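Side-chain contacts in protein FimX (Pseudomonas aeruginosa PAO1, PDB 3HV8), which carries an EAL domain, a TIM-barrel-like fold whose pocket holds a bound C2E molecule in this model: residues 29-34 with 84-89; 54-57 with 63-66; 89-94 with 105-110; 111-116 with 145-150. One frame throughout, in Å; residues are numbered along the deposited sequence. Where two conformers were deposited one is given.

Interaction 1. Residues 29-34 with 84-89. With C2E (9,9'-[(2R,3R,3aS,5S,7aR,9R,10R,10aS,12S,14aR)-3,5,10,12-tetrahydroxy-5,12-dioxidooctahydro-2H,7H-difuro[3,2-d:3',2'-j][1,3,7,9,2,8]tetraoxadiphosphacyclododecine-2,9-diyl]bis(2-amino-1,9-dihydro-6H-purin-6-one)), chain B.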
# COMPACT_ATOMS: atom_id res chain seq x y z
N GLU A 29 -16.47 -0.16 -16.27
CA GLU A 29 -16.49 -0.29 -17.73
C GLU A 29 -16.27 1.03 -18.46
O GLU A 29 -16.20 1.06 -19.69
CB GLU A 29 -17.81 -0.92 -18.18
CG GLU A 29 -18.07 -2.32 -17.64
CD GLU A 29 -17.12 -3.36 -18.20
OE1 GLU A 29 -17.29 -4.56 -17.86
OE2 GLU A 29 -16.21 -3.01 -18.98
N THR A 30 -16.15 2.13 -17.72
CA THR A 30 -16.01 3.45 -18.34
C THR A 30 -14.82 4.27 -17.84
O THR A 30 -14.74 5.48 -18.08
CB THR A 30 -17.27 4.28 -18.12
OG1 THR A 30 -17.50 4.40 -16.71
CG2 THR A 30 -18.47 3.62 -18.77
N ASN A 31 -13.88 3.63 -17.14
CA ASN A 31 -12.74 4.33 -16.53
C ASN A 31 -13.16 5.46 -15.59
O ASN A 31 -12.47 6.47 -15.49
CB ASN A 31 -11.77 4.91 -17.59
CG ASN A 31 -10.85 3.87 -18.18
OD1 ASN A 31 -10.53 2.87 -17.54
ND2 ASN A 31 -10.41 4.10 -19.41
N SER A 32 -14.28 5.28 -14.89
CA SER A 32 -14.76 6.32 -14.00
C SER A 32 -14.15 6.18 -12.61
O SER A 32 -14.85 6.24 -11.59
CB SER A 32 -16.28 6.35 -13.92
OG SER A 32 -16.72 7.61 -13.44
N PHE A 33 -12.84 5.99 -12.60
CA PHE A 33 -12.01 5.99 -11.40
C PHE A 33 -10.80 6.86 -11.67
O PHE A 33 -10.44 7.13 -12.84
CB PHE A 33 -11.51 4.58 -11.04
CG PHE A 33 -12.59 3.63 -10.60
CD1 PHE A 33 -12.99 3.59 -9.27
CD2 PHE A 33 -13.19 2.77 -11.51
CE1 PHE A 33 -13.96 2.71 -8.86
CE2 PHE A 33 -14.17 1.88 -11.10
CZ PHE A 33 -14.55 1.85 -9.76
N ARG A 34 -10.13 7.30 -10.62
CA ARG A 34 -8.91 8.05 -10.77
C ARG A 34 -7.88 7.52 -9.77
O ARG A 34 -8.21 7.26 -8.62
CB ARG A 34 -9.17 9.53 -10.51
CG ARG A 34 -7.93 10.40 -10.50
CD ARG A 34 -8.30 11.87 -10.40
NE ARG A 34 -9.11 12.28 -11.54
CZ ARG A 34 -10.00 13.27 -11.52
NH1 ARG A 34 -10.69 13.56 -12.61
NH2 ARG A 34 -10.20 13.96 -10.40
N ASP A 84 -9.69 -4.15 -7.99
CA ASP A 84 -8.25 -4.34 -7.84
C ASP A 84 -7.56 -4.55 -9.20
O ASP A 84 -6.49 -4.00 -9.44
CB ASP A 84 -7.94 -5.53 -6.91
CG ASP A 84 -8.16 -5.19 -5.43
OD1 ASP A 84 -8.29 -4.00 -5.07
OD2 ASP A 84 -8.20 -6.15 -4.64
N ARG A 85 -8.18 -5.31 -10.11
CA ARG A 85 -7.56 -5.50 -11.42
C ARG A 85 -7.49 -4.18 -12.18
O ARG A 85 -6.50 -3.93 -12.87
CB ARG A 85 -8.33 -6.53 -12.27
CG ARG A 85 -8.54 -7.90 -11.63
CD ARG A 85 -7.28 -8.74 -11.50
NE ARG A 85 -7.57 -10.09 -10.98
CZ ARG A 85 -7.82 -11.15 -11.74
NH1 ARG A 85 -8.07 -12.33 -11.18
NH2 ARG A 85 -7.82 -11.04 -13.07
N TRP A 86 -8.51 -3.33 -12.05
CA TRP A 86 -8.50 -2.01 -12.70
C TRP A 86 -7.32 -1.19 -12.16
O TRP A 86 -6.57 -0.58 -12.92
CB TRP A 86 -9.83 -1.26 -12.46
CG TRP A 86 -9.96 -0.03 -13.28
CD1 TRP A 86 -10.59 0.08 -14.50
CD2 TRP A 86 -9.43 1.27 -12.99
NE1 TRP A 86 -10.49 1.36 -14.97
CE2 TRP A 86 -9.78 2.11 -14.08
CE3 TRP A 86 -8.69 1.81 -11.93
CZ2 TRP A 86 -9.42 3.47 -14.13
CZ3 TRP A 86 -8.33 3.16 -11.98
CH2 TRP A 86 -8.69 3.97 -13.08
N VAL A 87 -7.14 -1.20 -10.85
CA VAL A 87 -6.07 -0.43 -10.25
C VAL A 87 -4.72 -0.95 -10.69
O VAL A 87 -3.85 -0.17 -11.07
CB VAL A 87 -6.16 -0.46 -8.71
CG1 VAL A 87 -4.90 0.16 -8.09
CG2 VAL A 87 -7.44 0.28 -8.22
N ILE A 88 -4.55 -2.27 -10.64
CA ILE A 88 -3.28 -2.89 -10.99
C ILE A 88 -2.97 -2.67 -12.46
O ILE A 88 -1.85 -2.32 -12.82
CB ILE A 88 -3.28 -4.38 -10.68
CG1 ILE A 88 -3.42 -4.61 -9.17
CG2 ILE A 88 -2.00 -5.06 -11.20
CD1 ILE A 88 -3.80 -6.04 -8.80
N LEU A 89 -3.95 -2.87 -13.32
CA LEU A 89 -3.73 -2.69 -14.76
C LEU A 89 -3.27 -1.27 -15.06
O LEU A 89 -2.33 -1.05 -15.85
CB LEU A 89 -5.02 -3.00 -15.51
CG LEU A 89 -4.87 -3.05 -17.02
CD1 LEU A 89 -4.05 -4.27 -17.38
CD2 LEU A 89 -6.24 -3.09 -17.67
P1 C2E B . -4.81 3.34 4.19
O2P C2E B . -3.58 2.48 4.76
O1P C2E B . -5.49 3.90 5.37
O5' C2E B . -4.39 4.62 3.34
C5' C2E B . -4.01 5.80 4.07
C4' C2E B . -5.15 6.82 4.23
O4' C2E B . -4.63 7.99 4.91
C3' C2E B . -5.49 7.29 2.82
O3' C2E B . -6.91 7.52 2.73
C2' C2E B . -4.66 8.57 2.63
O2' C2E B . -5.24 9.50 1.74
C1' C2E B . -4.65 9.13 4.06
N9 C2E B . -3.51 9.98 4.38
C8 C2E B . -2.32 10.06 3.70
N7 C2E B . -1.47 10.80 4.39
C5 C2E B . -2.10 11.22 5.53
C6 C2E B . -1.69 12.03 6.62
O6 C2E B . -0.55 12.49 6.72
N1 C2E B . -2.61 12.26 7.57
C2 C2E B . -3.87 11.75 7.50
N2 C2E B . -4.75 12.03 8.51
N3 C2E B . -4.26 11.00 6.49
C4 C2E B . -3.40 10.72 5.51
P11 C2E B . -7.65 6.94 1.43
O21 C2E B . -9.16 7.38 1.51
O11 C2E B . -6.95 7.34 0.19
O5A C2E B . -7.51 5.37 1.56
C5A C2E B . -8.12 4.70 2.67
C4A C2E B . -8.01 3.19 2.52
O4A C2E B . -8.70 2.78 1.33
C3A C2E B . -6.58 2.66 2.35
O3A C2E B . -5.93 2.41 3.59
C2A C2E B . -6.86 1.31 1.69
O2A C2E B . -7.33 0.37 2.66
C1A C2E B . -8.06 1.64 0.79
N91 C2E B . -7.58 1.96 -0.54
C81 C2E B . -7.21 3.17 -1.05
N71 C2E B . -6.85 3.00 -2.30
C51 C2E B . -7.03 1.70 -2.66
C61 C2E B . -6.87 0.95 -3.84
O61 C2E B . -6.36 1.41 -4.87
N11 C2E B . -7.21 -0.36 -3.76
C21 C2E B . -7.69 -0.94 -2.62
N21 C2E B . -7.97 -2.28 -2.61
N31 C2E B . -7.83 -0.27 -1.51
C41 C2E B . -7.52 1.04 -1.53
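Trp86, projecting from helix 80-96, meets Asn31 and Phe33 at the turn that leads from helix 20-30 into strand 33-42, and it illustrates how one indole can serve a polar and an apolar partner at once. The polar part is a single hydrogen bond from Trp86 NE1 to Asn31 OD1, 3.0 Å long. It is somewhat bent, with 145° at the hydrogen; the donor lies in the carbonyl plane of the amide, whereas OD1 stands slightly out of the indole plane at the ring's edge.

The apolar part is a CH-pi contact. Phe33 CB sits over one face of the indole, 3.7 Å from the centroid of the six-membered ring of Trp86. The phenyl beyond it forms an oblique aromatic pair with that ring, the planes inclined at 47°. With its CG anti to the backbone N (chi1 -170°), Trp86 swings clear of its helix and into this corner.

Ligand contacts come from the same helix: Asp84 OD1 accepts a hydrogen bond from C2E N21 at 3.0 Å, while Ser112 and Ser115 hold its OD2 and so limit the carboxylate's rotation.

Phe33 also packs on Leu24, Ala27 and Leu28 of helix 20-30 and on Leu55 and Leu57 of strand 49-58, while Ile88 joins helix 80-96 to helix 121-132.

Interaction 2. Residues 54-57 with 63-66. With C2E (9,9'-[(2R,3R,3aS,5S,7aR,9R,10R,10aS,12S,14aR)-3,5,10,12-tetrahydroxy-5,12-dioxidooctahydro-2H,7H-difuro[3,2-d:3',2'-j][1,3,7,9,2,8]tetraoxadiphosphacyclododecine-2,9-diyl]bis(2-amino-1,9-dihydro-6H-purin-6-one)), chain B.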
# COMPACT_ATOMS: atom_id res chain seq x y z
N LEU A 54 -3.47 5.41 -4.56
CA LEU A 54 -4.72 5.51 -3.82
C LEU A 54 -5.87 5.74 -4.78
O LEU A 54 -5.76 6.55 -5.72
CB LEU A 54 -4.66 6.64 -2.79
CG LEU A 54 -3.59 6.46 -1.71
CD1 LEU A 54 -3.32 7.77 -0.98
CD2 LEU A 54 -3.97 5.36 -0.73
N LEU A 55 -6.96 5.03 -4.57
CA LEU A 55 -8.08 5.01 -5.53
C LEU A 55 -9.20 5.99 -5.20
O LEU A 55 -9.59 6.12 -4.05
CB LEU A 55 -8.69 3.61 -5.55
CG LEU A 55 -9.86 3.44 -6.52
CD1 LEU A 55 -9.39 3.63 -7.95
CD2 LEU A 55 -10.47 2.07 -6.33
N ARG A 56 -9.71 6.68 -6.20
CA ARG A 56 -10.93 7.47 -6.02
C ARG A 56 -11.93 7.05 -7.08
O ARG A 56 -11.57 6.84 -8.24
CB ARG A 56 -10.65 8.97 -6.16
CG ARG A 56 -9.62 9.52 -5.20
CD ARG A 56 -10.16 9.48 -3.77
NE ARG A 56 -9.22 10.03 -2.80
CZ ARG A 56 -8.41 9.30 -2.04
NH1 ARG A 56 -8.40 7.97 -2.16
NH2 ARG A 56 -7.59 9.90 -1.18
N LEU A 57 -13.19 6.90 -6.69
CA LEU A 57 -14.27 6.71 -7.66
C LEU A 57 -14.66 8.09 -8.19
O LEU A 57 -14.65 9.07 -7.45
CB LEU A 57 -15.45 6.02 -6.98
CG LEU A 57 -16.81 6.08 -7.67
CD1 LEU A 57 -16.82 5.24 -8.93
CD2 LEU A 57 -17.91 5.60 -6.70
N GLN A 63 -16.83 14.08 -9.54
CA GLN A 63 -16.23 14.30 -8.22
C GLN A 63 -15.49 13.06 -7.70
O GLN A 63 -15.91 11.94 -7.93
CB GLN A 63 -17.31 14.69 -7.21
CG GLN A 63 -18.00 16.01 -7.50
CD GLN A 63 -19.07 16.32 -6.47
OE1 GLN A 63 -19.99 15.53 -6.25
NE2 GLN A 63 -18.94 17.48 -5.82
N GLU A 64 -14.39 13.30 -6.98
CA GLU A 64 -13.65 12.21 -6.34
C GLU A 64 -14.37 11.74 -5.09
O GLU A 64 -14.69 12.54 -4.20
CB GLU A 64 -12.22 12.63 -6.01
CG GLU A 64 -11.35 12.80 -7.22
CD GLU A 64 -9.98 13.36 -6.90
OE1 GLU A 64 -9.20 13.59 -7.85
OE2 GLU A 64 -9.67 13.58 -5.70
N VAL A 65 -14.64 10.44 -5.04
CA VAL A 65 -15.29 9.79 -3.91
C VAL A 65 -14.29 8.83 -3.29
O VAL A 65 -13.69 8.01 -3.98
CB VAL A 65 -16.53 9.01 -4.36
CG1 VAL A 65 -17.23 8.35 -3.18
CG2 VAL A 65 -17.48 9.92 -5.12
N PRO A 66 -14.09 8.93 -1.97
CA PRO A 66 -13.08 8.13 -1.26
C PRO A 66 -13.50 6.68 -1.06
O PRO A 66 -14.70 6.38 -1.03
CB PRO A 66 -12.98 8.82 0.10
CG PRO A 66 -14.29 9.46 0.31
CD PRO A 66 -14.86 9.80 -1.05
P1 C2E B . -4.81 3.34 4.19
O2P C2E B . -3.58 2.48 4.76
O1P C2E B . -5.49 3.90 5.37
O5' C2E B . -4.39 4.62 3.34
C5' C2E B . -4.01 5.80 4.07
C4' C2E B . -5.15 6.82 4.23
O4' C2E B . -4.63 7.99 4.91
C3' C2E B . -5.49 7.29 2.82
O3' C2E B . -6.91 7.52 2.73
C2' C2E B . -4.66 8.57 2.63
O2' C2E B . -5.24 9.50 1.74
C1' C2E B . -4.65 9.13 4.06
N9 C2E B . -3.51 9.98 4.38
C8 C2E B . -2.32 10.06 3.70
N7 C2E B . -1.47 10.80 4.39
C5 C2E B . -2.10 11.22 5.53
C6 C2E B . -1.69 12.03 6.62
O6 C2E B . -0.55 12.49 6.72
N1 C2E B . -2.61 12.26 7.57
C2 C2E B . -3.87 11.75 7.50
N2 C2E B . -4.75 12.03 8.51
N3 C2E B . -4.26 11.00 6.49
C4 C2E B . -3.40 10.72 5.51
P11 C2E B . -7.65 6.94 1.43
O21 C2E B . -9.16 7.38 1.51
O11 C2E B . -6.95 7.34 0.19
O5A C2E B . -7.51 5.37 1.56
C5A C2E B . -8.12 4.70 2.67
C4A C2E B . -8.01 3.19 2.52
O4A C2E B . -8.70 2.78 1.33
C3A C2E B . -6.58 2.66 2.35
O3A C2E B . -5.93 2.41 3.59
C2A C2E B . -6.86 1.31 1.69
O2A C2E B . -7.33 0.37 2.66
C1A C2E B . -8.06 1.64 0.79
N91 C2E B . -7.58 1.96 -0.54
C81 C2E B . -7.21 3.17 -1.05
N71 C2E B . -6.85 3.00 -2.30
C51 C2E B . -7.03 1.70 -2.66
C61 C2E B . -6.87 0.95 -3.84
O61 C2E B . -6.36 1.41 -4.87
N11 C2E B . -7.21 -0.36 -3.76
C21 C2E B . -7.69 -0.94 -2.62
N21 C2E B . -7.97 -2.28 -2.61
N31 C2E B . -7.83 -0.27 -1.51
C41 C2E B . -7.52 1.04 -1.53
O HOH W 1 -9.79 12.82 -3.14
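The guanidinium of Arg56, whose aliphatic stem runs past Glu64 CB, receives its partners at the edge. C2E O11, a phosphate oxygen, is gripped there by two bonds, from Arg56 NH1 at 2.8 Å and from Arg56 NH2 at 3.0 Å. NH1 also donates to Leu55 O, which lies near the guanidinium plane although the donor stands above the carbonyl plane. The Glu64 carboxylate is turned 82° from the guanidinium, and a water joins the two, accepting from Arg56 NE at 2.9 Å and donating to Glu64 OE2 at 2.7 Å. In the backbone of the hairpin of strands 49-58 and 64-65, Leu57 and Val65 form an antiparallel hydrogen-bonded pair; their CB atoms pack 4.1 Å apart. Leu55 N adds a bond to C2E N71 at 3.0 Å. The chemistry is that of an anion site: a cationic edge faces the phosphate, held in position by a backbone carbonyl and a water, while Glu64 may modestly favour the cationic form of Arg56, though its OE1 is salt-bridged to Arg34.

Interaction 3. Residues 89-94 with 105-110. With C2E (9,9'-[(2R,3R,3aS,5S,7aR,9R,10R,10aS,12S,14aR)-3,5,10,12-tetrahydroxy-5,12-dioxidooctahydro-2H,7H-difuro[3,2-d:3',2'-j][1,3,7,9,2,8]tetraoxadiphosphacyclododecine-2,9-diyl]bis(2-amino-1,9-dihydro-6H-purin-6-one)), chain B.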
# COMPACT_ATOMS: atom_id res chain seq x y z
N LEU A 89 -3.95 -2.87 -13.32
CA LEU A 89 -3.73 -2.69 -14.76
C LEU A 89 -3.27 -1.27 -15.06
O LEU A 89 -2.33 -1.05 -15.85
CB LEU A 89 -5.02 -3.00 -15.51
CG LEU A 89 -4.87 -3.05 -17.02
CD1 LEU A 89 -4.05 -4.27 -17.38
CD2 LEU A 89 -6.24 -3.09 -17.67
N ASN A 90 -3.91 -0.30 -14.44
CA ASN A 90 -3.58 1.09 -14.68
C ASN A 90 -2.29 1.52 -14.01
O ASN A 90 -1.55 2.35 -14.54
CB ASN A 90 -4.76 1.98 -14.31
CG ASN A 90 -5.83 1.93 -15.36
OD1 ASN A 90 -6.85 1.24 -15.21
ND2 ASN A 90 -5.56 2.58 -16.48
N SER A 91 -1.99 0.93 -12.86
CA SER A 91 -0.72 1.21 -12.21
C SER A 91 0.42 0.74 -13.10
O SER A 91 1.40 1.47 -13.30
CB SER A 91 -0.65 0.51 -10.86
OG SER A 91 -1.55 1.14 -9.97
N ILE A 92 0.29 -0.47 -13.64
CA ILE A 92 1.30 -1.05 -14.53
C ILE A 92 1.52 -0.14 -15.73
O ILE A 92 2.66 0.12 -16.13
CB ILE A 92 0.86 -2.45 -15.03
CG1 ILE A 92 1.04 -3.48 -13.92
CG2 ILE A 92 1.66 -2.84 -16.28
CD1 ILE A 92 0.37 -4.82 -14.19
N LYS A 93 0.43 0.37 -16.29
CA LYS A 93 0.50 1.26 -17.44
C LYS A 93 1.18 2.60 -17.13
O LYS A 93 2.17 2.96 -17.77
CB LYS A 93 -0.89 1.50 -18.01
CG LYS A 93 -0.90 2.29 -19.31
CD LYS A 93 -2.29 2.37 -19.89
CE LYS A 93 -2.30 3.21 -21.16
NZ LYS A 93 -1.64 4.53 -20.95
N LEU A 94 0.63 3.35 -16.17
CA LEU A 94 1.15 4.67 -15.80
C LEU A 94 2.60 4.56 -15.37
O LEU A 94 3.39 5.49 -15.58
CB LEU A 94 0.33 5.28 -14.65
CG LEU A 94 -0.89 6.10 -15.05
CD1 LEU A 94 -1.77 6.36 -13.84
CD2 LEU A 94 -0.46 7.41 -15.70
N THR A 105 10.92 4.58 -10.66
CA THR A 105 9.63 4.60 -9.97
C THR A 105 9.24 3.21 -9.47
O THR A 105 9.37 2.23 -10.19
CB THR A 105 8.50 5.09 -10.89
OG1 THR A 105 8.93 6.23 -11.64
CG2 THR A 105 7.25 5.44 -10.09
N LYS A 106 8.75 3.16 -8.24
CA LYS A 106 8.16 1.94 -7.68
C LYS A 106 6.80 2.33 -7.13
O LYS A 106 6.67 3.38 -6.49
CB LYS A 106 9.07 1.41 -6.58
CG LYS A 106 8.61 0.14 -5.93
CD LYS A 106 9.65 -0.38 -4.93
CE LYS A 106 10.90 -0.88 -5.63
NZ LYS A 106 11.69 -1.81 -4.75
N LEU A 107 5.78 1.51 -7.37
CA LEU A 107 4.42 1.80 -6.89
C LEU A 107 3.97 0.79 -5.86
O LEU A 107 4.14 -0.42 -6.06
CB LEU A 107 3.42 1.82 -8.04
CG LEU A 107 3.58 2.92 -9.09
CD1 LEU A 107 2.45 2.82 -10.11
CD2 LEU A 107 3.60 4.31 -8.41
N PHE A 108 3.40 1.30 -4.77
CA PHE A 108 2.78 0.49 -3.72
C PHE A 108 1.29 0.44 -3.99
O PHE A 108 0.62 1.49 -4.03
CB PHE A 108 3.04 1.12 -2.35
CG PHE A 108 4.46 0.98 -1.86
CD1 PHE A 108 4.74 0.17 -0.76
CD2 PHE A 108 5.50 1.64 -2.48
CE1 PHE A 108 6.05 0.03 -0.29
CE2 PHE A 108 6.81 1.49 -2.03
CZ PHE A 108 7.07 0.68 -0.92
N VAL A 109 0.77 -0.77 -4.21
CA VAL A 109 -0.61 -0.94 -4.66
C VAL A 109 -1.37 -1.82 -3.68
O VAL A 109 -0.93 -2.93 -3.36
CB VAL A 109 -0.63 -1.59 -6.07
CG1 VAL A 109 -2.06 -1.91 -6.51
CG2 VAL A 109 0.09 -0.71 -7.08
N HIS A 110 -2.51 -1.34 -3.21
CA HIS A 110 -3.34 -2.08 -2.27
C HIS A 110 -4.02 -3.28 -2.90
O HIS A 110 -4.40 -3.25 -4.09
CB HIS A 110 -4.44 -1.17 -1.73
CG HIS A 110 -3.96 -0.11 -0.79
ND1 HIS A 110 -3.61 -0.38 0.52
CD2 HIS A 110 -3.79 1.22 -0.95
CE1 HIS A 110 -3.25 0.74 1.11
NE2 HIS A 110 -3.35 1.73 0.24
P1 C2E B . -4.81 3.34 4.19
O2P C2E B . -3.58 2.48 4.76
O1P C2E B . -5.49 3.90 5.37
O5' C2E B . -4.39 4.62 3.34
C5' C2E B . -4.01 5.80 4.07
C4' C2E B . -5.15 6.82 4.23
O4' C2E B . -4.63 7.99 4.91
C3' C2E B . -5.49 7.29 2.82
O3' C2E B . -6.91 7.52 2.73
C2' C2E B . -4.66 8.57 2.63
O2' C2E B . -5.24 9.50 1.74
C1' C2E B . -4.65 9.13 4.06
N9 C2E B . -3.51 9.98 4.38
C8 C2E B . -2.32 10.06 3.70
N7 C2E B . -1.47 10.80 4.39
C5 C2E B . -2.10 11.22 5.53
C6 C2E B . -1.69 12.03 6.62
O6 C2E B . -0.55 12.49 6.72
N1 C2E B . -2.61 12.26 7.57
C2 C2E B . -3.87 11.75 7.50
N2 C2E B . -4.75 12.03 8.51
N3 C2E B . -4.26 11.00 6.49
C4 C2E B . -3.40 10.72 5.51
P11 C2E B . -7.65 6.94 1.43
O21 C2E B . -9.16 7.38 1.51
O11 C2E B . -6.95 7.34 0.19
O5A C2E B . -7.51 5.37 1.56
C5A C2E B . -8.12 4.70 2.67
C4A C2E B . -8.01 3.19 2.52
O4A C2E B . -8.70 2.78 1.33
C3A C2E B . -6.58 2.66 2.35
O3A C2E B . -5.93 2.41 3.59
C2A C2E B . -6.86 1.31 1.69
O2A C2E B . -7.33 0.37 2.66
C1A C2E B . -8.06 1.64 0.79
N91 C2E B . -7.58 1.96 -0.54
C81 C2E B . -7.21 3.17 -1.05
N71 C2E B . -6.85 3.00 -2.30
C51 C2E B . -7.03 1.70 -2.66
C61 C2E B . -6.87 0.95 -3.84
O61 C2E B . -6.36 1.41 -4.87
N11 C2E B . -7.21 -0.36 -3.76
C21 C2E B . -7.69 -0.94 -2.62
N21 C2E B . -7.97 -2.28 -2.61
N31 C2E B . -7.83 -0.27 -1.51
C41 C2E B . -7.52 1.04 -1.53
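Ser91 of helix 80-96 rests on two aliphatic tips from strand 105-110. Leu107 CD1 lies 3.6 Å from the backbone Ser91 O and 3.9 Å from Ser91 CB, while Val109 CG2 approaches Ser91 OG at 3.8 Å. Alternate residues of the strand thus aim at the helix, and a small serine is consistent with the close approach, 7.4 Å between Ser91 CA and Leu107 CA. One layer out, Ser91 OG, set beside its own backbone N (chi1 -70°), bonds Val87 O one turn earlier. Val87 and Ile88 also touch Val109, and Leu95 and Tyr51 touch Leu107. Farther still, helix 80-96 is the beta-alpha-beta crossover helix between parallel strands 49-58 and 105-110; strand 139-144 lines the other edge of 105-110. On the other side of the strand, His110 turns to the ligand, C2E C2A lying 3.7 Å above the centre of its ring. The helix-strand contact itself is dispersive: with the Ser91 hydroxyl satisfied by its own helix, a polar residue can be buried against methyl groups.

Interaction 4. Residues 111-116 with 145-150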
# COMPACT_ATOMS: atom_id res chain seq x y z
N LEU A 111 -4.18 -4.34 -2.11
CA LEU A 111 -5.03 -5.47 -2.47
C LEU A 111 -6.14 -5.63 -1.44
O LEU A 111 -5.89 -5.62 -0.22
CB LEU A 111 -4.22 -6.76 -2.53
CG LEU A 111 -3.19 -6.82 -3.64
CD1 LEU A 111 -2.43 -8.15 -3.54
CD2 LEU A 111 -3.81 -6.64 -5.04
N SER A 112 -7.37 -5.80 -1.90
CA SER A 112 -8.47 -6.14 -0.99
C SER A 112 -8.38 -7.61 -0.57
O SER A 112 -7.68 -8.41 -1.18
CB SER A 112 -9.83 -5.91 -1.67
OG SER A 112 -10.04 -6.87 -2.69
N SER A 113 -9.12 -7.96 0.49
CA SER A 113 -9.14 -9.35 0.93
C SER A 113 -9.69 -10.28 -0.15
O SER A 113 -9.31 -11.45 -0.22
CB SER A 113 -9.95 -9.49 2.22
OG SER A 113 -11.32 -9.21 1.98
N ALA A 114 -10.58 -9.77 -0.99
CA ALA A 114 -11.10 -10.60 -2.07
C ALA A 114 -9.98 -11.03 -3.01
O ALA A 114 -9.92 -12.19 -3.42
CB ALA A 114 -12.20 -9.86 -2.83
N SER A 115 -9.06 -10.12 -3.33
CA SER A 115 -7.94 -10.48 -4.19
C SER A 115 -7.00 -11.48 -3.52
O SER A 115 -6.42 -12.33 -4.19
CB SER A 115 -7.19 -9.24 -4.68
OG SER A 115 -7.98 -8.52 -5.62
N LEU A 116 -6.85 -11.40 -2.20
CA LEU A 116 -6.03 -12.39 -1.50
C LEU A 116 -6.56 -13.79 -1.75
O LEU A 116 -5.79 -14.74 -1.93
CB LEU A 116 -6.03 -12.15 0.01
CG LEU A 116 -5.31 -10.91 0.50
CD1 LEU A 116 -5.40 -10.81 2.01
CD2 LEU A 116 -3.85 -10.95 0.05
N GLU A 145 -2.70 -5.47 7.80
CA GLU A 145 -2.40 -6.42 8.87
C GLU A 145 -3.61 -7.29 9.17
O GLU A 145 -3.48 -8.50 9.35
CB GLU A 145 -1.95 -5.69 10.12
CG GLU A 145 -1.74 -6.62 11.31
CD GLU A 145 -1.09 -5.90 12.47
OE1 GLU A 145 -1.79 -5.23 13.25
OE2 GLU A 145 0.15 -6.01 12.58
N ALA A 146 -4.79 -6.68 9.23
CA ALA A 146 -5.98 -7.45 9.55
C ALA A 146 -6.19 -8.54 8.51
O ALA A 146 -6.44 -9.70 8.86
CB ALA A 146 -7.19 -6.53 9.62
N ASP A 147 -6.06 -8.20 7.23
CA ASP A 147 -6.26 -9.20 6.17
C ASP A 147 -5.17 -10.26 6.13
O ASP A 147 -5.44 -11.44 5.88
CB ASP A 147 -6.41 -8.53 4.81
CG ASP A 147 -7.73 -7.84 4.66
OD1 ASP A 147 -7.87 -7.00 3.75
OD2 ASP A 147 -8.62 -8.15 5.48
N ALA A 148 -3.92 -9.86 6.36
CA ALA A 148 -2.82 -10.82 6.37
C ALA A 148 -3.06 -11.88 7.43
O ALA A 148 -2.73 -13.05 7.23
CB ALA A 148 -1.52 -10.10 6.67
N THR A 149 -3.61 -11.45 8.55
CA THR A 149 -3.86 -12.29 9.70
C THR A 149 -5.12 -13.14 9.51
O THR A 149 -5.14 -14.33 9.82
CB THR A 149 -3.96 -11.40 10.94
OG1 THR A 149 -2.82 -10.51 10.96
CG2 THR A 149 -3.97 -12.22 12.21
N SER A 150 -6.16 -12.54 8.95
CA SER A 150 -7.42 -13.25 8.72
C SER A 150 -7.31 -14.33 7.66
O SER A 150 -8.02 -15.34 7.71
CB SER A 150 -8.49 -12.26 8.22
OG SER A 150 -8.85 -11.31 9.20
O HOH W 2 -5.67 -5.90 2.56
O HOH W 3 -10.09 -5.93 2.29
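Asp147 faces Ser113 and Leu116 where two short helices, 113-116 and 145-150, follow the C-terminal ends of the neighbouring parallel strands 105-110 and 139-144 in the barrel-like EAL fold. The carboxylate of Asp147 is laid against the first turn of helix 113-116, its OD1 3.6 Å from Ser113 CB. Having CG anti to its carbonyl carbon (chi1 -73°), Asp147 brings both oxygens near Ser113 CB, OD1 also on the side of Ser113 N; the serine hydroxyl is bonded to Lys75. Leu116 comes at the other part of the same side chain: its CD1 lies 3.7 Å from Asp147 CB, the two side chains crossing obliquely, though Leu116 was deposited in two conformers and this detail is less certain. Ser112 occupies the N-cap position; its OG, bonded to Asp84, also accepts a weak capping bond from Ser115 N. The negative charge of Asp147 near this helix start is probably favourable. The polar link between the two segments is carried by water, and OD1 accepts from two molecules. One donates to Leu111 O at 2.8 Å and to Asp147 OD1 at 2.7 Å; the second accepts from Ser113 N at 2.9 Å while donating to Asp147 OD1 at 2.9 Å.

In the fold
From the N terminus, interaction 1 closes the first and longest loop, tying the junction of helix 20-30 and strand 33-42 to helix 80-96. Within that loop lies interaction 2, the short hairpin of strands 49-58 and 64-65; the two meet through Arg34 and Glu64. Interaction 3 opens at Leu89, where interaction 1 ends, and seats the later part of helix 80-96 on strand 105-110. Interaction 4 follows directly in sequence and links the helices that succeed strands 105-110 and 139-144. None of the loops cross. All four contacts contribute residues to the C2E pocket, interaction 4 through Leu111 and Ser112, and interaction 4 also meets interaction 1 at Asp84.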